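Intracellular growth locus, subunit C (Francisella tularensis subsp. tularensis, PDB 2QWU) is a pathogenicity island protein of the intracellular growth locus, probably involved in cell invasion and growth inside host cells, by a mechanism that is not settled. Local coordinates at residues M3-T8 and C193-T198. The protein carries 2 engineered substitutions. Residues are numbered along the deposited sequence; the frame is centred on the assembly and turned at random.
Sequences MSEMIT and CCAAST
Cys194 carries its SG anti to its own carbonyl carbon (chi1 -56°), beside the backbone N, which places the sulfur next to Ile7 O; Glu5 holds CG between its backbone N and carbonyl carbon (chi1 67°), and from there its carboxylate runs on to Ala195. Glu5 CB is directed toward the loop 193-198 and lies 3.4 Å from Ala195 CA. Bent at chi2, the chain runs alongside Ala195 and brings its carboxylate against the methyl: Glu5 OE1 is 3.5 Å from Ala195 CB, with Glu5 CD and OE2 also within van der Waals range of that methyl. Glu5 therefore meets the loop through both its first carbon and its carboxylate, by packing alone.

Two residues on, the backbone carbonyl of Ile7 does the touching. Its oxygen sits 3.1 Å from Cys194 CB and 3.3 Å from Cys194 SG, and it takes a CA-H...O contact from Cys194 CA at 3.2 Å, bent to 127° at the hydrogen. Cys194 SG reaches on past this oxygen to the carbonyl carbon of Thr8, while Ile7 CG2 is a looser apolar neighbour of the sulfur. One water joins the two backbones: it accepts from Ile7 N at 2.8 Å and donates to Cys193 O at 2.9 Å. Cys193 O also takes a weak hydrogen bond from Lys132 NZ, which hydrogen-bonds Cys194 O as well.

Arg9 and Val12 of helix 9-14 also touch Cys194. Thr8 is the N-cap of that helix: its side chain caps a backbone N just beyond, and its OG1 hydrogen-bonds Gln11 NE2. The whole is a water-bridged packing of an N-terminal segment against the turn between antiparallel strands 189-193 and 200-204, a beta-hairpin at the periphery of the IglC fold.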
loop_
_atom_site.group_PDB
_atom_site.type_symbol
_atom_site.label_atom_id
_atom_site.label_comp_id
_atom_site.label_asym_id
_atom_site.label_seq_id
_atom_site.Cartn_x
_atom_site.Cartn_y
_atom_site.Cartn_z
HETATM N N MSE A 3 -13.755 8.287 17.905
HETATM C CA MSE A 3 -13.612 7.283 16.808
HETATM C C MSE A 3 -13.422 7.843 15.379
HETATM O O MSE A 3 -14.214 7.490 14.480
HETATM C CB MSE A 3 -14.861 6.380 16.777
HETATM C CG MSE A 3 -14.756 5.024 17.415
HETATM SE SE MSE A 3 -16.450 4.290 17.475
HETATM C CE MSE A 3 -16.320 2.987 16.297
ATOM N N SER A 4 -12.422 8.677 15.132
ATOM C CA SER A 4 -12.250 9.187 13.758
ATOM C C SER A 4 -11.115 8.402 13.079
ATOM O O SER A 4 -11.003 8.313 11.869
ATOM C CB SER A 4 -11.909 10.676 13.817
ATOM O OG SER A 4 -11.048 10.920 14.915
ATOM N N GLU A 5 -10.260 7.887 13.941
ATOM C CA GLU A 5 -9.087 7.084 13.648
ATOM C C GLU A 5 -9.412 5.961 12.641
ATOM O O GLU A 5 -10.363 5.179 12.836
ATOM C CB GLU A 5 -8.652 6.437 14.961
ATOM C CG GLU A 5 -9.724 5.430 15.417
ATOM C CD GLU A 5 -10.036 5.416 16.889
ATOM O OE1 GLU A 5 -9.324 4.721 17.624
ATOM O OE2 GLU A 5 -11.010 6.069 17.327
HETATM N N MSE A 6 -8.602 5.841 11.598
HETATM C CA MSE A 6 -8.810 4.775 10.638
HETATM C C MSE A 6 -8.714 3.383 11.293
HETATM O O MSE A 6 -9.506 2.481 10.995
HETATM C CB MSE A 6 -7.804 4.917 9.507
HETATM C CG MSE A 6 -7.967 3.918 8.348
HETATM SE SE MSE A 6 -9.310 4.374 7.227
HETATM C CE MSE A 6 -8.937 5.805 6.743
ATOM N N ILE A 7 -7.750 3.178 12.172
ATOM C CA ILE A 7 -7.653 1.891 12.862
ATOM C C ILE A 7 -7.957 2.093 14.343
ATOM O O ILE A 7 -7.252 2.857 15.037
ATOM C CB ILE A 7 -6.283 1.309 12.705
ATOM C CG1 ILE A 7 -5.980 1.136 11.193
ATOM C CG2 ILE A 7 -6.223 -0.046 13.430
ATOM C CD1 ILE A 7 -4.515 0.782 10.920
ATOM N N THR A 8 -9.000 1.419 14.839
ATOM C CA THR A 8 -9.409 1.575 16.243
ATOM C C THR A 8 -8.706 0.583 17.179
ATOM O O THR A 8 -8.374 -0.530 16.780
ATOM C CB THR A 8 -10.987 1.366 16.409
ATOM O OG1 THR A 8 -11.319 -0.002 16.081
ATOM C CG2 THR A 8 -11.754 2.309 15.476
ATOM N N CYS A 193 -1.010 2.445 14.516
ATOM C CA CYS A 193 -1.242 3.531 15.482
ATOM C C CYS A 193 -2.686 3.897 15.297
ATOM O O CYS A 193 -3.165 4.029 14.141
ATOM C CB CYS A 193 -0.387 4.750 15.194
ATOM S SG CYS A 193 -0.507 5.962 16.576
ATOM N N CYS A 194 -3.358 4.082 16.434
ATOM C CA CYS A 194 -4.788 4.347 16.444
ATOM C C CYS A 194 -5.162 5.813 16.545
ATOM O O CYS A 194 -4.561 6.611 15.813
ATOM C CB CYS A 194 -5.440 3.472 17.530
ATOM S SG CYS A 194 -5.050 1.683 17.244
ATOM N N ALA A 195 -6.105 6.179 17.432
ATOM C CA ALA A 195 -6.616 7.550 17.482
ATOM C C ALA A 195 -5.603 8.676 17.657
ATOM O O ALA A 195 -5.553 9.631 16.861
ATOM C CB ALA A 195 -7.719 7.653 18.611
ATOM N N ALA A 196 -4.846 8.561 18.725
ATOM C CA ALA A 196 -3.864 9.556 19.071
ATOM C C ALA A 196 -2.467 9.048 18.705
ATOM O O ALA A 196 -2.292 7.839 18.463
ATOM C CB ALA A 196 -4.009 9.851 20.561
ATOM N N SER A 197 -1.495 9.960 18.620
ATOM C CA SER A 197 -0.121 9.600 18.274
ATOM C C SER A 197 0.536 8.713 19.322
ATOM O O SER A 197 1.507 8.035 19.024
ATOM C CB SER A 197 0.760 10.848 18.057
ATOM O OG SER A 197 0.968 11.511 19.297
ATOM N N THR A 198 -0.010 8.706 20.541
ATOM C CA THR A 198 0.527 7.871 21.615
ATOM C C THR A 198 -0.243 6.509 21.658
ATOM O O THR A 198 -0.101 5.725 22.605
ATOM C CB THR A 198 0.315 8.605 22.958
ATOM O OG1 THR A 198 -1.081 8.900 23.104
ATOM C CG2 THR A 198 1.100 9.945 22.983
HETATM O O HOH W 1 -5.507 4.827 12.650
#